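Local coordinates for YkuI protein (Bacillus subtilis, PDB 2BAS), which probably acts in cyclic di-GMP signalling, through an EAL domain that binds this second messenger and belongs to a family of cyclic-guanylate-specific phosphodiesterases, at residues N90-L101 / L129-I138; R167-I178 / L191-D199. One frame throughout, in Å; residues are numbered along the deposited sequence.

Contact 1 (N90-L101 / L129-I138)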
loop_
_atom_site.group_PDB
_atom_site.type_symbol
_atom_site.label_atom_id
_atom_site.label_comp_id
_atom_site.label_asym_id
_atom_site.label_seq_id
_atom_site.Cartn_x
_atom_site.Cartn_y
_atom_site.Cartn_z
ATOM N N ASN A 90 36.572 3.784 -4.422
ATOM C CA ASN A 90 37.358 2.553 -4.475
ATOM C C ASN A 90 38.322 2.367 -3.294
ATOM O O ASN A 90 38.466 1.261 -2.769
ATOM C CB ASN A 90 38.087 2.425 -5.824
ATOM C CG ASN A 90 37.130 2.109 -6.991
ATOM O OD1 ASN A 90 36.033 1.579 -6.797
ATOM N ND2 ASN A 90 37.557 2.433 -8.206
ATOM N N ARG A 91 38.968 3.444 -2.862
ATOM C CA ARG A 91 39.861 3.357 -1.715
ATOM C C ARG A 91 39.072 2.941 -0.471
ATOM O O ARG A 91 39.426 1.969 0.198
ATOM C CB ARG A 91 40.632 4.669 -1.498
ATOM C CG ARG A 91 41.727 4.613 -0.413
ATOM C CD ARG A 91 42.927 3.768 -0.835
ATOM N NE ARG A 91 43.728 4.460 -1.837
ATOM C CZ ARG A 91 44.820 5.174 -1.569
ATOM N NH1 ARG A 91 45.476 5.774 -2.553
ATOM N NH2 ARG A 91 45.260 5.290 -0.322
ATOM N N ILE A 92 37.988 3.649 -0.189
ATOM C CA ILE A 92 37.155 3.333 0.969
ATOM C C ILE A 92 36.666 1.882 0.976
ATOM O O ILE A 92 36.860 1.181 1.966
ATOM C CB ILE A 92 35.942 4.272 1.067
ATOM C CG1 ILE A 92 36.396 5.717 1.245
ATOM C CG2 ILE A 92 35.014 3.856 2.216
ATOM C CD1 ILE A 92 35.285 6.712 0.925
ATOM N N ILE A 93 36.032 1.447 -0.119
ATOM C CA ILE A 93 35.470 0.092 -0.232
ATOM C C ILE A 93 36.496 -1.003 0.047
ATOM O O ILE A 93 36.242 -1.912 0.843
ATOM C CB ILE A 93 34.831 -0.164 -1.617
ATOM C CG1 ILE A 93 33.732 0.860 -1.909
ATOM C CG2 ILE A 93 34.230 -1.561 -1.681
ATOM C CD1 ILE A 93 33.332 0.944 -3.385
ATOM N N ARG A 94 37.650 -0.908 -0.612
ATOM C CA ARG A 94 38.724 -1.884 -0.445
ATOM C C ARG A 94 39.238 -1.987 0.991
ATOM O O ARG A 94 39.439 -3.092 1.498
ATOM C CB ARG A 94 39.865 -1.601 -1.417
ATOM C CG ARG A 94 39.504 -1.914 -2.852
ATOM C CD ARG A 94 40.577 -1.449 -3.827
ATOM N NE ARG A 94 40.101 -1.636 -5.193
ATOM C CZ ARG A 94 40.233 -2.758 -5.901
ATOM N NH1 ARG A 94 40.857 -3.820 -5.393
ATOM N NH2 ARG A 94 39.737 -2.814 -7.133
ATOM N N GLN A 95 39.439 -0.853 1.652
ATOM C CA GLN A 95 39.837 -0.876 3.053
ATOM C C GLN A 95 38.793 -1.580 3.894
ATOM O O GLN A 95 39.130 -2.355 4.790
ATOM C CB GLN A 95 40.025 0.533 3.591
ATOM C CG GLN A 95 41.282 1.219 3.128
ATOM C CD GLN A 95 41.402 2.602 3.709
ATOM O OE1 GLN A 95 41.431 2.780 4.930
ATOM N NE2 GLN A 95 41.474 3.597 2.838
ATOM N N ALA A 96 37.524 -1.309 3.599
ATOM C CA ALA A 96 36.431 -1.865 4.364
ATOM C C ALA A 96 36.302 -3.368 4.175
ATOM O O ALA A 96 36.143 -4.097 5.156
ATOM C CB ALA A 96 35.131 -1.167 4.025
ATOM N N LEU A 97 36.363 -3.838 2.931
ATOM C CA LEU A 97 36.255 -5.275 2.680
ATOM C C LEU A 97 37.468 -5.998 3.268
ATOM O O LEU A 97 37.379 -7.170 3.635
ATOM C CB LEU A 97 36.060 -5.600 1.192
ATOM C CG LEU A 97 34.811 -5.070 0.472
ATOM C CD1 LEU A 97 34.656 -5.706 -0.894
ATOM C CD2 LEU A 97 33.532 -5.272 1.270
ATOM N N ASP A 98 38.590 -5.289 3.370
ATOM C CA ASP A 98 39.758 -5.813 4.071
ATOM C C ASP A 98 39.422 -6.021 5.556
ATOM O O ASP A 98 39.702 -7.085 6.114
ATOM C CB ASP A 98 40.991 -4.903 3.896
ATOM C CG ASP A 98 41.632 -5.018 2.505
ATOM O OD1 ASP A 98 41.048 -5.651 1.602
ATOM O OD2 ASP A 98 42.733 -4.466 2.307
ATOM N N ARG A 99 38.798 -5.023 6.181
ATOM C CA ARG A 99 38.408 -5.123 7.589
ATOM C C ARG A 99 37.429 -6.273 7.813
ATOM O O ARG A 99 37.590 -7.038 8.767
ATOM C CB ARG A 99 37.845 -3.792 8.104
ATOM C CG ARG A 99 37.339 -3.800 9.543
ATOM C CD ARG A 99 38.427 -4.113 10.559
ATOM N NE ARG A 99 37.894 -4.885 11.687
ATOM C CZ ARG A 99 37.641 -4.398 12.902
ATOM N NH1 ARG A 99 37.886 -3.123 13.187
ATOM N NH2 ARG A 99 37.151 -5.196 13.842
ATOM N N PHE A 100 36.437 -6.399 6.927
ATOM C CA PHE A 100 35.468 -7.503 6.978
ATOM C C PHE A 100 36.121 -8.889 6.896
ATOM O O PHE A 100 35.699 -9.812 7.600
ATOM C CB PHE A 100 34.397 -7.362 5.887
ATOM C CG PHE A 100 33.272 -6.423 6.245
ATOM C CD1 PHE A 100 33.215 -5.141 5.710
ATOM C CD2 PHE A 100 32.262 -6.823 7.113
ATOM C CE1 PHE A 100 32.167 -4.267 6.039
ATOM C CE2 PHE A 100 31.211 -5.959 7.444
ATOM C CZ PHE A 100 31.167 -4.682 6.906
ATOM N N LEU A 101 37.151 -9.030 6.058
ATOM C CA LEU A 101 37.882 -10.298 5.916
ATOM C C LEU A 101 38.448 -10.825 7.245
ATOM O O LEU A 101 38.841 -11.988 7.336
ATOM C CB LEU A 101 39.021 -10.175 4.892
ATOM C CG LEU A 101 38.828 -10.328 3.378
ATOM C CD1 LEU A 101 40.174 -10.142 2.686
ATOM C CD2 LEU A 101 38.233 -11.675 2.998
ATOM N N LEU A 129 35.201 -5.670 -8.878
ATOM C CA LEU A 129 35.723 -5.414 -7.535
ATOM C C LEU A 129 35.138 -6.390 -6.532
ATOM O O LEU A 129 35.851 -6.852 -5.643
ATOM C CB LEU A 129 35.453 -3.975 -7.076
ATOM C CG LEU A 129 35.765 -3.617 -5.614
ATOM C CD1 LEU A 129 37.192 -3.999 -5.226
ATOM C CD2 LEU A 129 35.549 -2.148 -5.371
ATOM N N LEU A 130 33.852 -6.704 -6.676
ATOM C CA LEU A 130 33.195 -7.639 -5.765
ATOM C C LEU A 130 33.740 -9.059 -5.908
ATOM O O LEU A 130 33.978 -9.739 -4.907
ATOM C CB LEU A 130 31.671 -7.614 -5.941
ATOM C CG LEU A 130 30.918 -6.352 -5.498
ATOM C CD1 LEU A 130 29.417 -6.499 -5.766
ATOM C CD2 LEU A 130 31.163 -6.003 -4.028
ATOM N N LYS A 131 33.954 -9.484 -7.152
ATOM C CA LYS A 131 34.463 -10.825 -7.465
ATOM C C LYS A 131 35.868 -11.101 -6.923
ATOM O O LYS A 131 36.211 -12.245 -6.631
ATOM C CB LYS A 131 34.414 -11.074 -8.979
ATOM C CG LYS A 131 32.997 -11.330 -9.525
ATOM C CD LYS A 131 32.971 -11.322 -11.051
ATOM C CE LYS A 131 31.655 -11.838 -11.602
ATOM N NZ LYS A 131 31.517 -13.304 -11.389
ATOM N N GLU A 132 36.673 -10.046 -6.793
ATOM C CA GLU A 132 38.034 -10.155 -6.259
ATOM C C GLU A 132 38.004 -10.554 -4.782
ATOM O O GLU A 132 38.841 -11.333 -4.320
ATOM C CB GLU A 132 38.782 -8.830 -6.431
ATOM C CG GLU A 132 40.207 -8.830 -5.884
ATOM C CD GLU A 132 40.754 -7.428 -5.642
ATOM O OE1 GLU A 132 40.251 -6.463 -6.266
ATOM O OE2 GLU A 132 41.694 -7.295 -4.821
ATOM N N TYR A 133 37.039 -10.005 -4.049
ATOM C CA TYR A 133 36.884 -10.326 -2.638
ATOM C C TYR A 133 36.089 -11.603 -2.436
ATOM O O TYR A 133 36.107 -12.189 -1.352
ATOM C CB TYR A 133 36.329 -9.139 -1.855
ATOM C CG TYR A 133 37.376 -8.061 -1.679
ATOM C CD1 TYR A 133 37.536 -7.045 -2.629
ATOM C CD2 TYR A 133 38.241 -8.081 -0.582
ATOM C CE1 TYR A 133 38.518 -6.060 -2.475
ATOM C CE2 TYR A 133 39.227 -7.106 -0.420
ATOM C CZ TYR A 133 39.361 -6.099 -1.368
ATOM O OH TYR A 133 40.328 -5.136 -1.198
ATOM N N GLU A 134 35.415 -12.038 -3.501
ATOM C CA GLU A 134 34.784 -13.355 -3.551
ATOM C C GLU A 134 35.924 -14.375 -3.591
ATOM O O GLU A 134 35.858 -15.422 -2.948
ATOM C CB GLU A 134 33.888 -13.477 -4.795
ATOM C CG GLU A 134 33.066 -14.778 -4.908
ATOM C CD GLU A 134 32.523 -15.036 -6.321
ATOM O OE1 GLU A 134 32.870 -14.279 -7.255
ATOM O OE2 GLU A 134 31.755 -16.008 -6.500
ATOM N N ALA A 135 36.974 -14.028 -4.336
ATOM C CA ALA A 135 38.179 -14.843 -4.459
ATOM C C ALA A 135 38.984 -14.892 -3.157
ATOM O O ALA A 135 39.727 -15.841 -2.922
ATOM C CB ALA A 135 39.045 -14.331 -5.604
ATOM N N LYS A 136 38.833 -13.869 -2.318
ATOM C CA LYS A 136 39.539 -13.812 -1.032
ATOM C C LYS A 136 38.720 -14.435 0.105
ATOM O O LYS A 136 39.197 -14.535 1.238
ATOM C CB LYS A 136 39.941 -12.372 -0.694
ATOM C CG LYS A 136 40.833 -11.736 -1.735
ATOM C CD LYS A 136 41.140 -10.286 -1.422
ATOM C CE LYS A 136 42.218 -9.771 -2.374
ATOM N NZ LYS A 136 42.742 -8.431 -1.987
ATOM N N GLY A 137 37.490 -14.844 -0.201
ATOM C CA GLY A 137 36.660 -15.564 0.762
ATOM C C GLY A 137 35.405 -14.893 1.297
ATOM O O GLY A 137 34.900 -15.304 2.341
ATOM N N ILE A 138 34.904 -13.863 0.608
ATOM C CA ILE A 138 33.637 -13.223 0.993
ATOM C C ILE A 138 32.520 -13.630 0.035
ATOM O O ILE A 138 32.497 -13.213 -1.127
ATOM C CB ILE A 138 33.699 -11.672 1.032
ATOM C CG1 ILE A 138 34.725 -11.172 2.046
ATOM C CG2 ILE A 138 32.338 -11.113 1.404
ATOM C CD1 ILE A 138 34.795 -9.646 2.157
#

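Contact 2 (R167-I178 / L191-D199)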
loop_
_atom_site.group_PDB
_atom_site.type_symbol
_atom_site.label_atom_id
_atom_site.label_comp_id
_atom_site.label_asym_id
_atom_site.label_seq_id
_atom_site.Cartn_x
_atom_site.Cartn_y
_atom_site.Cartn_z
ATOM N N ARG A 167 21.755 -9.719 -9.221
ATOM C CA ARG A 167 21.021 -10.666 -8.383
ATOM C C ARG A 167 21.379 -12.129 -8.695
ATOM O O ARG A 167 21.378 -12.965 -7.789
ATOM C CB ARG A 167 19.508 -10.406 -8.481
ATOM C CG ARG A 167 18.598 -11.494 -7.917
ATOM C CD ARG A 167 17.127 -11.230 -8.278
ATOM N NE ARG A 167 16.350 -10.586 -7.211
ATOM C CZ ARG A 167 16.329 -9.281 -6.945
ATOM N NH1 ARG A 167 17.068 -8.425 -7.646
ATOM N NH2 ARG A 167 15.571 -8.831 -5.955
ATOM N N THR A 168 21.711 -12.423 -9.956
ATOM C CA THR A 168 22.056 -13.799 -10.374
ATOM C C THR A 168 23.319 -14.345 -9.682
ATOM O O THR A 168 23.590 -15.545 -9.734
ATOM C CB THR A 168 22.214 -13.956 -11.919
ATOM O OG1 THR A 168 23.356 -13.214 -12.376
ATOM C CG2 THR A 168 20.950 -13.515 -12.665
ATOM N N TYR A 169 24.075 -13.453 -9.040
ATOM C CA TYR A 169 25.242 -13.831 -8.248
ATOM C C TYR A 169 24.924 -13.945 -6.750
ATOM O O TYR A 169 25.818 -14.205 -5.941
ATOM C CB TYR A 169 26.384 -12.833 -8.467
ATOM C CG TYR A 169 26.943 -12.822 -9.872
ATOM C CD1 TYR A 169 26.561 -11.838 -10.785
ATOM C CD2 TYR A 169 27.855 -13.792 -10.288
ATOM C CE1 TYR A 169 27.072 -11.821 -12.081
ATOM C CE2 TYR A 169 28.370 -13.787 -11.581
ATOM C CZ TYR A 169 27.976 -12.797 -12.470
ATOM O OH TYR A 169 28.487 -12.781 -13.748
ATOM N N GLY A 170 23.658 -13.748 -6.386
ATOM C CA GLY A 170 23.234 -13.819 -4.989
ATOM C C GLY A 170 23.298 -12.507 -4.212
ATOM O O GLY A 170 22.896 -12.455 -3.051
ATOM N N ILE A 171 23.809 -11.452 -4.844
ATOM C CA ILE A 171 23.890 -10.121 -4.233
ATOM C C ILE A 171 22.502 -9.615 -3.791
ATOM O O ILE A 171 21.509 -9.774 -4.509
ATOM C CB ILE A 171 24.555 -9.107 -5.207
ATOM C CG1 ILE A 171 25.973 -9.576 -5.582
ATOM C CG2 ILE A 171 24.567 -7.707 -4.614
ATOM C CD1 ILE A 171 26.575 -8.896 -6.802
ATOM N N LYS A 172 22.439 -9.028 -2.599
ATOM C CA LYS A 172 21.180 -8.485 -2.087
ATOM C C LYS A 172 21.005 -7.015 -2.472
ATOM O O LYS A 172 21.976 -6.247 -2.526
ATOM C CB LYS A 172 21.068 -8.709 -0.575
ATOM C CG LYS A 172 20.889 -10.194 -0.223
ATOM C CD LYS A 172 20.900 -10.498 1.273
ATOM C CE LYS A 172 21.067 -12.008 1.530
ATOM N NZ LYS A 172 20.080 -12.872 0.797
ATOM N N ILE A 173 19.768 -6.630 -2.758
ATOM C CA ILE A 173 19.480 -5.280 -3.235
ATOM C C ILE A 173 18.506 -4.525 -2.330
ATOM O O ILE A 173 17.390 -4.974 -2.062
ATOM C CB ILE A 173 19.029 -5.295 -4.719
ATOM C CG1 ILE A 173 20.234 -5.613 -5.609
ATOM C CG2 ILE A 173 18.446 -3.956 -5.132
ATOM C CD1 ILE A 173 19.862 -6.176 -6.935
ATOM N N ALA A 174 18.970 -3.384 -1.842
ATOM C CA ALA A 174 18.191 -2.524 -0.987
ATOM C C ALA A 174 17.843 -1.277 -1.778
ATOM O O ALA A 174 18.699 -0.729 -2.457
ATOM C CB ALA A 174 18.991 -2.154 0.230
ATOM N N VAL A 175 16.580 -0.862 -1.715
ATOM C CA VAL A 175 16.156 0.409 -2.293
ATOM C C VAL A 175 16.072 1.437 -1.151
ATOM O O VAL A 175 15.664 1.115 -0.032
ATOM C CB VAL A 175 14.833 0.288 -3.093
ATOM C CG1 VAL A 175 14.283 1.644 -3.460
ATOM C CG2 VAL A 175 15.061 -0.510 -4.373
ATOM N N ASP A 176 16.411 2.652 -1.438
ATOM C CA ASP A 176 16.620 3.743 -0.478
ATOM C C ASP A 176 15.493 4.789 -0.607
ATOM O O ASP A 176 14.774 4.824 -1.614
ATOM C CB ASP A 176 17.968 4.419 -0.758
ATOM C CG ASP A 176 18.540 5.137 0.460
ATOM O OD1 ASP A 176 17.862 5.186 1.554
ATOM O OD2 ASP A 176 19.702 5.695 0.391
ATOM N N ASN A 177 15.389 5.600 0.440
ATOM C CA ASN A 177 14.398 6.709 0.558
ATOM C C ASN A 177 12.962 6.285 0.202
ATOM O O ASN A 177 12.275 6.935 -0.599
ATOM C CB ASN A 177 14.751 7.855 -0.394
ATOM C CG ASN A 177 16.131 8.453 -0.140
ATOM O OD1 ASN A 177 16.741 8.177 0.892
ATOM N ND2 ASN A 177 16.667 9.266 -1.030
ATOM N N ILE A 178 12.501 5.213 0.792
ATOM C CA ILE A 178 11.138 4.738 0.523
ATOM C C ILE A 178 10.149 5.445 1.466
ATOM O O ILE A 178 10.452 5.684 2.649
ATOM C CB ILE A 178 11.053 3.225 0.722
ATOM C CG1 ILE A 178 11.938 2.451 -0.261
ATOM C CG2 ILE A 178 9.635 2.675 0.530
ATOM C CD1 ILE A 178 11.598 2.739 -1.728
ATOM N N LEU A 191 10.964 -4.380 -9.484
ATOM C CA LEU A 191 12.354 -4.712 -9.057
ATOM C C LEU A 191 12.300 -5.875 -8.053
ATOM O O LEU A 191 13.082 -6.833 -8.121
ATOM C CB LEU A 191 12.961 -3.435 -8.439
ATOM C CG LEU A 191 14.360 -3.549 -7.794
ATOM C CD1 LEU A 191 15.419 -4.249 -8.662
ATOM C CD2 LEU A 191 14.941 -2.165 -7.478
ATOM N N SER A 192 11.370 -5.772 -7.144
ATOM C CA SER A 192 11.178 -6.789 -6.114
ATOM C C SER A 192 12.465 -6.935 -5.297
ATOM O O SER A 192 13.086 -8.008 -5.264
ATOM C CB SER A 192 10.836 -8.135 -6.765
ATOM O OG SER A 192 9.429 -8.257 -6.924
ATOM N N PRO A 193 12.870 -5.829 -4.645
ATOM C CA PRO A 193 14.169 -5.863 -3.984
ATOM C C PRO A 193 14.102 -6.659 -2.689
ATOM O O PRO A 193 13.021 -6.898 -2.162
ATOM C CB PRO A 193 14.469 -4.384 -3.710
ATOM C CG PRO A 193 13.107 -3.721 -3.641
ATOM C CD PRO A 193 12.159 -4.549 -4.448
ATOM N N ASP A 194 15.265 -7.069 -2.196
ATOM C CA ASP A 194 15.374 -7.835 -0.963
ATOM C C ASP A 194 15.158 -6.952 0.275
ATOM O O ASP A 194 14.796 -7.443 1.333
ATOM C CB ASP A 194 16.747 -8.506 -0.922
ATOM C CG ASP A 194 17.022 -9.348 -2.164
ATOM O OD1 ASP A 194 16.293 -10.337 -2.396
ATOM O OD2 ASP A 194 17.964 -9.028 -2.913
ATOM N N LEU A 195 15.362 -5.645 0.130
ATOM C CA LEU A 195 15.262 -4.722 1.253
ATOM C C LEU A 195 14.727 -3.345 0.864
ATOM O O LEU A 195 15.063 -2.808 -0.190
ATOM C CB LEU A 195 16.634 -4.551 1.907
ATOM C CG LEU A 195 17.002 -5.409 3.111
ATOM C CD1 LEU A 195 18.303 -6.154 2.864
ATOM C CD2 LEU A 195 17.107 -4.556 4.357
ATOM N N LEU A 196 13.916 -2.776 1.748
ATOM C CA LEU A 196 13.436 -1.415 1.598
ATOM C C LEU A 196 13.952 -0.615 2.777
ATOM O O LEU A 196 13.707 -0.983 3.923
ATOM C CB LEU A 196 11.902 -1.392 1.585
ATOM C CG LEU A 196 11.155 -2.125 0.477
ATOM C CD1 LEU A 196 9.652 -1.988 0.698
ATOM C CD2 LEU A 196 11.549 -1.596 -0.905
ATOM N N LYS A 197 14.687 0.457 2.512
ATOM C CA LYS A 197 15.186 1.320 3.590
ATOM C C LYS A 197 14.268 2.520 3.768
ATOM O O LYS A 197 14.061 3.305 2.834
ATOM C CB LYS A 197 16.606 1.809 3.331
ATOM C CG LYS A 197 17.690 0.768 3.486
ATOM C CD LYS A 197 19.092 1.402 3.661
ATOM C CE LYS A 197 19.418 1.727 5.131
ATOM N NZ LYS A 197 20.890 1.942 5.386
ATOM N N ILE A 198 13.721 2.646 4.971
ATOM C CA ILE A 198 12.800 3.723 5.310
ATOM C C ILE A 198 13.465 4.671 6.306
ATOM O O ILE A 198 13.952 4.251 7.347
ATOM C CB ILE A 198 11.460 3.142 5.849
ATOM C CG1 ILE A 198 10.838 2.205 4.807
ATOM C CG2 ILE A 198 10.485 4.243 6.201
ATOM C CD1 ILE A 198 9.707 1.319 5.330
ATOM N N ASP A 199 13.519 5.947 5.940
ATOM C CA ASP A 199 14.073 7.016 6.765
ATOM C C ASP A 199 12.964 7.537 7.676
ATOM O O ASP A 199 11.819 7.657 7.251
ATOM C CB ASP A 199 14.590 8.132 5.849
ATOM C CG ASP A 199 14.863 9.440 6.587
ATOM O OD1 ASP A 199 15.328 9.405 7.749
ATOM O OD2 ASP A 199 14.625 10.515 5.990
HETATM O O HOH W 1 19.130 -10.793 -4.793
HETATM O O HOH W 2 12.509 6.966 3.657
#

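Contact 1 (N90-L101 / L129-I138)
Helix 90-100 and helix 129-135 meet through Leu97 and Tyr133; the two segments run almost parallel, at 22°, with axes 11.4 Å apart. Leu97 packs against one face of the Tyr133 ring. Its CB makes a CH-pi contact, 3.9 Å from the ring centroid, and its CD1 reaches the same face near Tyr133 CD1. Tyr133 CG is anti to the carbonyl carbon (chi1 -73°), which sends the ring across toward helix 90-100. The phenol then ends beside Asp98. Tyr133 OH donates to Asp98 OD1 at 2.9 Å, on the syn side but out of the carboxylate plane. A phenylalanine in place of Tyr133 would keep the ring but would probably leave Asp98 OD1 without this donor.

One turn earlier, the extended Arg94 chain lies over Leu129. The Leu129 CD1 methyl sits above the centre of the guanidinium face, 3.4 Å from Arg94 CZ. The edge of that group turns to Glu132. Arg94 NH1 bonds to the syn lone pair of Glu132 OE1 at 2.8 Å, tilted from the guanidinium plane. Glu132 OE2 makes a second salt bridge, to Lys136 NZ at 3.2 Å, with a weak hydrogen bond. Deeper, Leu129 CD2 meets Ile93 CG2.

At the C-terminal end, Leu101 CD2 packs on Ile138 CG1 at 3.7 Å. Gly137 closes helix 129-135 in a Schellman motif and leads into Ile138. Leu97 and Ile138 also touch Ile109 and Phe143 of the barrel strands. The contact thus joins two outer helices of the EAL barrel. Its inner side is apolar, and its outer side is a charged network in which Glu132 probably offsets two cations.

Contact 2 (R167-I178 / L191-D199)
Val175 CG2 fills the angle between Leu191 and Pro193, 3.5 Å from Leu191 CD2 and also touching Pro193 CG. Val175 CG1 is anti to the backbone N (chi1 169°), which leaves CG2 beside that N and turned to this pair. Further along the same face, Leu196 CD2 meets Ile178 CG1. On the other face of the sheet, Ala174 CB lies against Leu195 CB at 3.8 Å. Leu195 also touches Val144 and Leu231, of the strands to either side of this pair. On this face too, the buried Lys197 sends NZ to Gln253 and to a salt bridge with Glu146.

Between these faces the backbones pair in parallel. Val175 is gripped twice: its N donates to Leu195 O, and its O accepts from Lys197 N at 2.8 Å, nearly in line with the carbonyl. Ile178 N bonds to Lys197 O, past the corner at Asn177. At the other end, Ile173 O takes Leu195 N and, weakly, Asp194 N.

Asp194 forms the polar edge. Its OD2 accepts from Ile173 N at 3.0 Å through the anti lone pair, so a side chain extends the ladder by one rung. A water donates to the same OD2 at 2.8 Å and also to Ile171 O. Arg167 NH2 is 3.9 Å from Asp194 OD2, a long ion pair in which no N-H points at the oxygen.

Strand 172-178, helix 185-191 and strand 195-199 form a beta-alpha-beta unit of the barrel, with both strands in its wall. Val175, Leu191 and Pro193 close the gap between helix end and sheet, while Asp194 probably offsets part of the Arg167 charge.

In the fold
Both contacts belong to the EAL barrel, and their centres lie about 20 Å apart. Contact 1 pairs two helices of the outer layer; contact 2 pairs two neighbouring strands of the wall. Helix 124-135 connects them. Leu130 CD1 meets Ile171 CD1 at 3.9 Å, and Lys131 NZ comes 3.2 Å from Tyr169 CE2. Strand 143-147 also lies between, since Phe143 touches Leu97 and Ile138 of contact 1 and its backbone bonds to Lys172 of contact 2. In barrels of this kind the active site lies at the C-terminal ends of the parallel strands. Residues 176-178 and 197-199 of contact 2 are such ends, and Lys197 lies there with Glu146 beside it; contact 1 lies on the barrel's outside.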